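Local coordinates for protein immunoreactive 84kD antigen PG93 (Porphyromonas gingivalis, PDB 5M11) that is an essential cell-surface component of the type-IX secretion system, probably built largely of beta-propeller blades, and binds zinc and calcium ions, at residues A[360-374]-A[389-403]. Numbering follows the deposited sequence.
Sequences VQEQLGGGFSFNDAI and GTWGNGLFEFKDGKA. With ZN (zinc ion), chain D.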
ATOM      1  N   VAL A 360      18.987 -11.770   5.975  1.00 77.69           N
ATOM      2  CA  VAL A 360      19.874 -11.995   4.830  1.00 75.79           C
ATOM      3  C   VAL A 360      21.335 -11.753   5.221  1.00 82.53           C
ATOM      4  O   VAL A 360      22.199 -12.571   4.886  1.00 83.04           O
ATOM      5  CB  VAL A 360      19.431 -11.144   3.614  1.00 76.73           C
ATOM      6  CG1 VAL A 360      20.457 -11.179   2.484  1.00 75.94           C
ATOM      7  CG2 VAL A 360      18.076 -11.617   3.104  1.00 73.67           C
ATOM      8  N   GLN A 361      21.601 -10.666   5.958  1.00 80.63           N
ATOM      9  CA  GLN A 361      22.944 -10.322   6.424  1.00 83.51           C
ATOM     10  C   GLN A 361      23.519 -11.398   7.362  1.00 88.93           C
ATOM     11  O   GLN A 361      24.725 -11.625   7.321  1.00 90.09           O
ATOM     12  CB  GLN A 361      22.941  -8.965   7.127  1.00 87.15           C
ATOM     13  CG  GLN A 361      23.087  -7.770   6.187  1.00 93.69           C
ATOM     14  CD  GLN A 361      22.915  -6.454   6.917  1.00117.48           C
ATOM     15  OE1 GLN A 361      22.173  -5.583   6.474  1.00108.23           O
ATOM     16  NE2 GLN A 361      23.578  -6.273   8.064  1.00117.36           N
ATOM     17  N   GLU A 362      22.660 -12.050   8.192  1.00 85.27           N
ATOM     18  CA  GLU A 362      23.033 -13.120   9.136  1.00 87.39           C
ATOM     19  C   GLU A 362      23.309 -14.428   8.408  1.00 90.36           C
ATOM     20  O   GLU A 362      24.253 -15.133   8.763  1.00 92.48           O
ATOM     21  CB  GLU A 362      21.924 -13.360  10.182  1.00 88.91           C
ATOM     22  CG  GLU A 362      21.826 -12.302  11.271  1.00103.39           C
ATOM     23  CD  GLU A 362      20.560 -12.296  12.114  1.00130.02           C
ATOM     24  OE1 GLU A 362      19.543 -12.906  11.704  1.00117.00           O
ATOM     25  OE2 GLU A 362      20.577 -11.633  13.177  1.00132.28           O
ATOM     26  N   GLN A 363      22.454 -14.764   7.416  1.00 83.65           N
ATOM     27  CA  GLN A 363      22.518 -15.983   6.605  1.00 81.90           C
ATOM     28  C   GLN A 363      23.754 -16.005   5.715  1.00 87.80           C
ATOM     29  O   GLN A 363      24.313 -17.077   5.474  1.00 88.06           O
ATOM     30  CB  GLN A 363      21.259 -16.123   5.744  1.00 78.93           C
ATOM     31  CG  GLN A 363      20.048 -16.624   6.512  1.00 88.83           C
ATOM     32  CD  GLN A 363      18.758 -16.422   5.764  1.00107.69           C
ATOM     33  OE1 GLN A 363      17.921 -17.321   5.669  1.00103.98           O
ATOM     34  NE2 GLN A 363      18.548 -15.228   5.239  1.00101.48           N
ATOM     35  N   LEU A 364      24.175 -14.834   5.213  1.00 85.12           N
ATOM     36  CA  LEU A 364      25.347 -14.759   4.350  1.00 86.15           C
ATOM     37  C   LEU A 364      26.588 -14.350   5.124  1.00 98.16           C
ATOM     38  O   LEU A 364      27.691 -14.794   4.777  1.00100.03           O
ATOM     39  CB  LEU A 364      25.119 -13.817   3.173  1.00 83.19           C
ATOM     40  CG  LEU A 364      24.277 -14.407   2.064  1.00 84.06           C
ATOM     41  CD1 LEU A 364      23.801 -13.341   1.107  1.00 82.30           C
ATOM     42  CD2 LEU A 364      25.016 -15.482   1.341  1.00 85.35           C
ATOM     43  N   GLY A 365      26.398 -13.513   6.149  1.00 98.08           N
ATOM     44  CA  GLY A 365      27.461 -13.015   7.013  1.00102.63           C
ATOM     45  C   GLY A 365      28.422 -12.055   6.339  1.00108.75           C
ATOM     46  O   GLY A 365      28.654 -12.123   5.121  1.00106.94           O
ATOM     47  N   GLY A 366      28.998 -11.174   7.144  1.00107.89           N
ATOM     48  CA  GLY A 366      29.985 -10.228   6.653  1.00108.89           C
ATOM     49  C   GLY A 366      29.506  -8.815   6.435  1.00111.04           C
ATOM     50  O   GLY A 366      28.395  -8.448   6.825  1.00108.94           O
ATOM     51  N   GLY A 367      30.384  -8.042   5.807  1.00109.03           N
ATOM     52  CA  GLY A 367      30.204  -6.629   5.523  1.00109.43           C
ATOM     53  C   GLY A 367      29.657  -6.320   4.151  1.00109.95           C
ATOM     54  O   GLY A 367      30.393  -6.329   3.159  1.00109.28           O
ATOM     55  N   PHE A 368      28.336  -6.057   4.120  1.00103.70           N
ATOM     56  CA  PHE A 368      27.450  -5.618   3.027  1.00 99.68           C
ATOM     57  C   PHE A 368      26.177  -5.149   3.725  1.00103.10           C
ATOM     58  O   PHE A 368      26.013  -5.453   4.913  1.00104.12           O
ATOM     59  CB  PHE A 368      27.218  -6.692   1.950  1.00 97.23           C
ATOM     60  CG  PHE A 368      26.585  -7.962   2.448  1.00 96.59           C
ATOM     61  CD1 PHE A 368      25.220  -8.176   2.305  1.00 96.23           C
ATOM     62  CD2 PHE A 368      27.357  -8.958   3.039  1.00100.15           C
ATOM     63  CE1 PHE A 368      24.634  -9.361   2.758  1.00 95.88           C
ATOM     64  CE2 PHE A 368      26.768 -10.134   3.506  1.00101.58           C
ATOM     65  CZ  PHE A 368      25.412 -10.328   3.361  1.00 96.65           C
ATOM     66  N   SER A 369      25.318  -4.368   3.064  1.00 98.22           N
ATOM     67  CA  SER A 369      24.197  -3.811   3.816  1.00 98.30           C
ATOM     68  C   SER A 369      22.797  -4.388   3.498  1.00 98.25           C
ATOM     69  O   SER A 369      21.888  -4.151   4.298  1.00 99.66           O
ATOM     70  CB  SER A 369      24.163  -2.293   3.660  1.00103.82           C
ATOM     71  OG  SER A 369      24.019  -1.873   2.312  1.00110.24           O
ATOM     72  N   PHE A 370      22.618  -5.151   2.402  1.00 88.69           N
ATOM     73  CA  PHE A 370      21.308  -5.684   1.963  1.00 83.88           C
ATOM     74  C   PHE A 370      20.222  -4.608   2.025  1.00 87.72           C
ATOM     75  O   PHE A 370      19.317  -4.655   2.864  1.00 87.01           O
ATOM     76  CB  PHE A 370      20.830  -6.972   2.678  1.00 83.77           C
ATOM     77  CG  PHE A 370      19.641  -7.588   1.956  1.00 80.58           C
ATOM     78  CD1 PHE A 370      19.741  -7.993   0.628  1.00 79.62           C
ATOM     79  CD2 PHE A 370      18.407  -7.709   2.587  1.00 81.31           C
ATOM     80  CE1 PHE A 370      18.640  -8.537  -0.040  1.00 76.94           C
ATOM     81  CE2 PHE A 370      17.304  -8.250   1.912  1.00 79.96           C
ATOM     82  CZ  PHE A 370      17.428  -8.657   0.605  1.00 75.42           C
ATOM     83  N   ASN A 371      20.372  -3.613   1.152  1.00 84.94           N
ATOM     84  CA  ASN A 371      19.454  -2.496   1.001  1.00 84.68           C
ATOM     85  C   ASN A 371      19.019  -2.372  -0.445  1.00 86.12           C
ATOM     86  O   ASN A 371      19.726  -2.813  -1.359  1.00 85.35           O
ATOM     87  CB  ASN A 371      20.106  -1.173   1.456  1.00 89.24           C
ATOM     88  CG  ASN A 371      20.321  -0.991   2.942  1.00105.13           C
ATOM     89  OD1 ASN A 371      19.483  -1.329   3.790  1.00 94.35           O
ATOM     90  ND2 ASN A 371      21.423  -0.349   3.278  1.00 99.43           N
ATOM     91  N   ASP A 372      17.862  -1.730  -0.636  1.00 81.03           N
ATOM     92  CA  ASP A 372      17.231  -1.386  -1.899  1.00 78.08           C
ATOM     93  C   ASP A 372      17.184  -2.568  -2.849  1.00 77.49           C
ATOM     94  O   ASP A 372      17.764  -2.515  -3.938  1.00 76.51           O
ATOM     95  CB  ASP A 372      17.918  -0.175  -2.564  1.00 82.11           C
ATOM     96  CG  ASP A 372      18.364   0.904  -1.599  1.00 95.86           C
ATOM     97  OD1 ASP A 372      17.483   1.583  -1.017  1.00 96.38           O
ATOM     98  OD2 ASP A 372      19.595   1.065  -1.418  1.00104.29           O
ATOM     99  N   ALA A 373      16.487  -3.638  -2.431  1.00 71.72           N
ATOM    100  CA  ALA A 373      16.214  -4.798  -3.277  1.00 68.62           C
ATOM    101  C   ALA A 373      15.167  -4.334  -4.293  1.00 71.11           C
ATOM    102  O   ALA A 373      14.075  -3.933  -3.892  1.00 70.19           O
ATOM    103  CB  ALA A 373      15.713  -5.958  -2.429  1.00 68.53           C
ATOM    104  N   ILE A 374      15.524  -4.266  -5.580  1.00 68.11           N
ATOM    105  CA  ILE A 374      14.622  -3.664  -6.569  1.00 67.65           C
ATOM    106  C   ILE A 374      14.132  -4.597  -7.717  1.00 70.19           C
ATOM    107  O   ILE A 374      13.250  -4.165  -8.480  1.00 70.30           O
ATOM    108  CB  ILE A 374      15.281  -2.400  -7.175  1.00 72.56           C
ATOM    109  CG1 ILE A 374      16.733  -2.666  -7.588  1.00 73.90           C
ATOM    110  CG2 ILE A 374      15.176  -1.222  -6.218  1.00 75.70           C
ATOM    111  CD1 ILE A 374      17.088  -1.997  -8.736  1.00 84.69           C
ATOM    112  N   GLY A 389      18.205  -8.543  -7.307  1.00 60.41           N
ATOM    113  CA  GLY A 389      19.103  -7.457  -7.660  1.00 61.82           C
ATOM    114  C   GLY A 389      18.897  -6.280  -6.740  1.00 68.21           C
ATOM    115  O   GLY A 389      17.790  -5.730  -6.674  1.00 68.37           O
ATOM    116  N   THR A 390      19.949  -5.926  -5.982  1.00 65.98           N
ATOM    117  CA  THR A 390      19.940  -4.779  -5.083  1.00 67.75           C
ATOM    118  C   THR A 390      20.634  -3.603  -5.760  1.00 72.86           C
ATOM    119  O   THR A 390      21.659  -3.779  -6.433  1.00 73.06           O
ATOM    120  CB  THR A 390      20.586  -5.090  -3.733  1.00 81.81           C
ATOM    121  OG1 THR A 390      21.922  -5.533  -3.949  1.00 85.71           O
ATOM    122  CG2 THR A 390      19.792  -6.104  -2.911  1.00 79.35           C
ATOM    123  N   TRP A 391      20.071  -2.404  -5.593  1.00 69.90           N
ATOM    124  CA  TRP A 391      20.653  -1.219  -6.193  1.00 71.43           C
ATOM    125  C   TRP A 391      21.747  -0.664  -5.259  1.00 78.30           C
ATOM    126  O   TRP A 391      21.475   0.146  -4.365  1.00 79.90           O
ATOM    127  CB  TRP A 391      19.562  -0.196  -6.527  1.00 69.73           C
ATOM    128  CG  TRP A 391      19.961   0.768  -7.598  1.00 71.86           C
ATOM    129  CD1 TRP A 391      20.213   2.098  -7.444  1.00 77.71           C
ATOM    130  CD2 TRP A 391      20.161   0.475  -8.989  1.00 70.43           C
ATOM    131  NE1 TRP A 391      20.565   2.654  -8.649  1.00 78.08           N
ATOM    132  CE2 TRP A 391      20.543   1.679  -9.617  1.00 76.99           C
ATOM    133  CE3 TRP A 391      20.104  -0.702  -9.761  1.00 69.00           C
ATOM    134  CZ2 TRP A 391      20.860   1.741 -10.983  1.00 76.01           C
ATOM    135  CZ3 TRP A 391      20.425  -0.637 -11.110  1.00 70.08           C
ATOM    136  CH2 TRP A 391      20.805   0.570 -11.705  1.00 72.99           C
ATOM    137  N   GLY A 392      22.964  -1.181  -5.448  1.00 74.91           N
ATOM    138  CA  GLY A 392      24.135  -0.817  -4.665  1.00 77.97           C
ATOM    139  C   GLY A 392      24.859  -1.959  -3.974  1.00 83.11           C
ATOM    140  O   GLY A 392      26.071  -1.871  -3.791  1.00 86.20           O
ATOM    141  N   ASN A 393      24.150  -3.043  -3.593  1.00 78.28           N
ATOM    142  CA  ASN A 393      24.761  -4.161  -2.853  1.00 79.51           C
ATOM    143  C   ASN A 393      25.014  -5.480  -3.660  1.00 80.93           C
ATOM    144  O   ASN A 393      25.503  -6.462  -3.084  1.00 81.62           O
ATOM    145  CB  ASN A 393      23.931  -4.483  -1.611  1.00 83.30           C
ATOM    146  CG  ASN A 393      24.145  -3.506  -0.486  1.00113.23           C
ATOM    147  OD1 ASN A 393      25.213  -3.473   0.155  1.00105.18           O
ATOM    148  ND2 ASN A 393      23.125  -2.692  -0.224  1.00107.95           N
ATOM    149  N   GLY A 394      24.711  -5.488  -4.954  1.00 74.14           N
ATOM    150  CA  GLY A 394      24.973  -6.647  -5.804  1.00 71.41           C
ATOM    151  C   GLY A 394      23.812  -7.572  -6.104  1.00 68.88           C
ATOM    152  O   GLY A 394      22.650  -7.187  -5.976  1.00 66.25           O
ATOM    153  N   LEU A 395      24.141  -8.789  -6.565  1.00 62.80           N
ATOM    154  CA  LEU A 395      23.186  -9.834  -6.920  1.00 59.27           C
ATOM    155  C   LEU A 395      23.121 -10.864  -5.804  1.00 66.24           C
ATOM    156  O   LEU A 395      24.153 -11.260  -5.247  1.00 68.93           O
ATOM    157  CB  LEU A 395      23.597 -10.492  -8.247  1.00 57.85           C
ATOM    158  CG  LEU A 395      22.676 -11.550  -8.853  1.00 58.71           C
ATOM    159  CD1 LEU A 395      21.281 -11.023  -9.052  1.00 57.00           C
ATOM    160  CD2 LEU A 395      23.212 -12.010 -10.168  1.00 58.43           C
ATOM    161  N   PHE A 396      21.908 -11.295  -5.467  1.00 61.31           N
ATOM    162  CA  PHE A 396      21.697 -12.241  -4.384  1.00 61.48           C
ATOM    163  C   PHE A 396      21.007 -13.485  -4.888  1.00 65.34           C
ATOM    164  O   PHE A 396      20.118 -13.414  -5.736  1.00 62.93           O
ATOM    165  CB  PHE A 396      20.898 -11.582  -3.251  1.00 63.30           C
ATOM    166  CG  PHE A 396      21.693 -10.565  -2.453  1.00 67.43           C
ATOM    167  CD1 PHE A 396      22.279 -10.913  -1.238  1.00 72.33           C
ATOM    168  CD2 PHE A 396      21.841  -9.255  -2.909  1.00 69.49           C
ATOM    169  CE1 PHE A 396      22.994  -9.968  -0.492  1.00 76.02           C
ATOM    170  CE2 PHE A 396      22.588  -8.320  -2.175  1.00 75.04           C
ATOM    171  CZ  PHE A 396      23.138  -8.677  -0.962  1.00 75.50           C
ATOM    172  N   GLU A 397      21.462 -14.639  -4.389  1.00 64.02           N
ATOM    173  CA  GLU A 397      20.921 -15.944  -4.733  1.00 62.40           C
ATOM    174  C   GLU A 397      20.177 -16.491  -3.545  1.00 67.59           C
ATOM    175  O   GLU A 397      20.732 -16.573  -2.438  1.00 69.72           O
ATOM    176  CB  GLU A 397      22.036 -16.913  -5.175  1.00 64.67           C
ATOM    177  CG  GLU A 397      21.508 -18.200  -5.792  1.00 70.66           C
ATOM    178  CD  GLU A 397      22.490 -19.075  -6.547  1.00 92.92           C
ATOM    179  OE1 GLU A 397      23.670 -18.687  -6.685  1.00 93.57           O
ATOM    180  OE2 GLU A 397      22.066 -20.148  -7.029  1.00 90.47           O
ATOM    181  N   PHE A 398      18.916 -16.857  -3.774  1.00 62.06           N
ATOM    182  CA  PHE A 398      18.079 -17.485  -2.765  1.00 61.95           C
ATOM    183  C   PHE A 398      17.832 -18.917  -3.195  1.00 66.65           C
ATOM    184  O   PHE A 398      17.703 -19.183  -4.396  1.00 64.65           O
ATOM    185  CB  PHE A 398      16.789 -16.704  -2.552  1.00 61.88           C
ATOM    186  CG  PHE A 398      17.010 -15.387  -1.839  1.00 63.91           C
ATOM    187  CD1 PHE A 398      16.834 -15.281  -0.466  1.00 67.73           C
ATOM    188  CD2 PHE A 398      17.410 -14.251  -2.542  1.00 64.80           C
ATOM    189  CE1 PHE A 398      17.057 -14.067   0.193  1.00 69.23           C
ATOM    190  CE2 PHE A 398      17.642 -13.043  -1.879  1.00 67.80           C
ATOM    191  CZ  PHE A 398      17.455 -12.956  -0.520  1.00 67.13           C
ATOM    192  N   LYS A 399      17.889 -19.853  -2.230  1.00 65.70           N
ATOM    193  CA  LYS A 399      17.710 -21.278  -2.487  1.00 66.40           C
ATOM    194  C   LYS A 399      17.183 -21.980  -1.219  1.00 75.41           C
ATOM    195  O   LYS A 399      17.810 -21.916  -0.146  1.00 77.81           O
ATOM    196  CB  LYS A 399      19.027 -21.900  -2.993  1.00 69.44           C
ATOM    197  CG  LYS A 399      18.958 -23.362  -3.443  1.00 88.57           C
ATOM    198  CD  LYS A 399      18.567 -23.552  -4.901  1.00100.96           C
ATOM    199  CE  LYS A 399      18.501 -25.011  -5.297  1.00115.30           C
ATOM    200  NZ  LYS A 399      17.325 -25.713  -4.710  1.00123.46           N
ATOM    201  N   ASP A 400      16.007 -22.635  -1.360  1.00 72.33           N
ATOM    202  CA  ASP A 400      15.308 -23.403  -0.324  1.00 74.42           C
ATOM    203  C   ASP A 400      15.094 -22.615   1.004  1.00 79.17           C
ATOM    204  O   ASP A 400      15.364 -23.132   2.094  1.00 80.80           O
ATOM    205  CB  ASP A 400      16.005 -24.756  -0.067  1.00 79.38           C
ATOM    206  CG  ASP A 400      15.654 -25.797  -1.111  1.00 95.26           C
ATOM    207  OD1 ASP A 400      16.456 -25.987  -2.049  1.00 97.20           O
ATOM    208  OD2 ASP A 400      14.555 -26.393  -1.015  1.00102.14           O
ATOM    209  N   GLY A 401      14.563 -21.396   0.879  1.00 74.05           N
ATOM    210  CA  GLY A 401      14.198 -20.535   2.004  1.00 74.03           C
ATOM    211  C   GLY A 401      15.306 -19.830   2.759  1.00 77.75           C
ATOM    212  O   GLY A 401      15.092 -19.403   3.904  1.00 78.21           O
ATOM    213  N   LYS A 402      16.484 -19.683   2.120  1.00 73.14           N
ATOM    214  CA  LYS A 402      17.662 -19.024   2.696  1.00 74.72           C
ATOM    215  C   LYS A 402      18.481 -18.357   1.596  1.00 76.66           C
ATOM    216  O   LYS A 402      18.399 -18.785   0.442  1.00 75.58           O
ATOM    217  CB  LYS A 402      18.542 -20.046   3.457  1.00 80.49           C
ATOM    218  CG  LYS A 402      18.004 -20.518   4.811  1.00 92.09           C
ATOM    219  CD  LYS A 402      18.867 -21.601   5.427  1.00105.10           C
ATOM    220  CE  LYS A 402      18.226 -22.207   6.656  1.00121.08           C
ATOM    221  NZ  LYS A 402      19.147 -23.148   7.351  1.00133.04           N
ATOM    222  N   ALA A 403      19.275 -17.323   1.938  1.00 72.36           N
ATOM    223  CA  ALA A 403      20.130 -16.652   0.951  1.00 70.80           C
ATOM    224  C   ALA A 403      21.443 -17.385   0.891  1.00 75.59           C
ATOM    225  O   ALA A 403      22.248 -17.285   1.818  1.00 78.87           O
ATOM    226  CB  ALA A 403      20.342 -15.190   1.318  1.00 72.13           C
TER
HETATM  227 ZN    ZN D 803      15.316 -25.610  -5.311  1.00106.34          ZN
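Ala373 and Thr390 face each other as a non-hydrogen-bonded antiparallel pair where strand 373-378 meets strand 386-390, while the helical turn 360-364 runs across strand 394-399, the axes of these short segments 11.5 Å apart at closest approach and at 78°. Two backbone bonds frame that pair: Trp391 N donates to Asp372 O (2.8 Å), and Ile374 N to Gly389 O. Above the sheet, Phe396 is a shared contact for apolar side chains of the helix and loop. Its ring receives the edge of Phe370 on one face, an edge-to-face pair with planes at 72° and Phe370 CD1 3.8 Å from Phe396 CZ. At the rim of the same ring, Leu364 CD1 comes within 3.7 Å of Phe396 CD1, and Phe368 lies beside it at an oblique tilt, completing a cluster of three phenylalanines. Val360 forks over the strand: CG1, anti to the backbone N (chi1 171°), leans toward Phe396, and CG2 meets the edge of Phe398, with CZ 3.9 Å away. Ala403, on the outermost strand, offers its methyl group to Leu364 and Val360.

The loop after the helix is pinned by one amide. Asn393 OD1 accepts from Ser369 N at 3.0 Å, the donor standing well above the carbonyl plane, and Asn393 ND2 donates to Ser369 OG (2.8 Å) along a bent path, so both ends of the amide are engaged. At the far corner Ile374 CD1 lies obliquely against the Trp391 ring. Beyond the packing, Lys399 NZ binds zinc together with Asp382 and Asp384. The whole is a four-stranded antiparallel sheet of up-and-down order, as in a beta-propeller blade, with the helix and loop leading into its first strand folded back over the face that carries Phe396, Phe398 and Ala403.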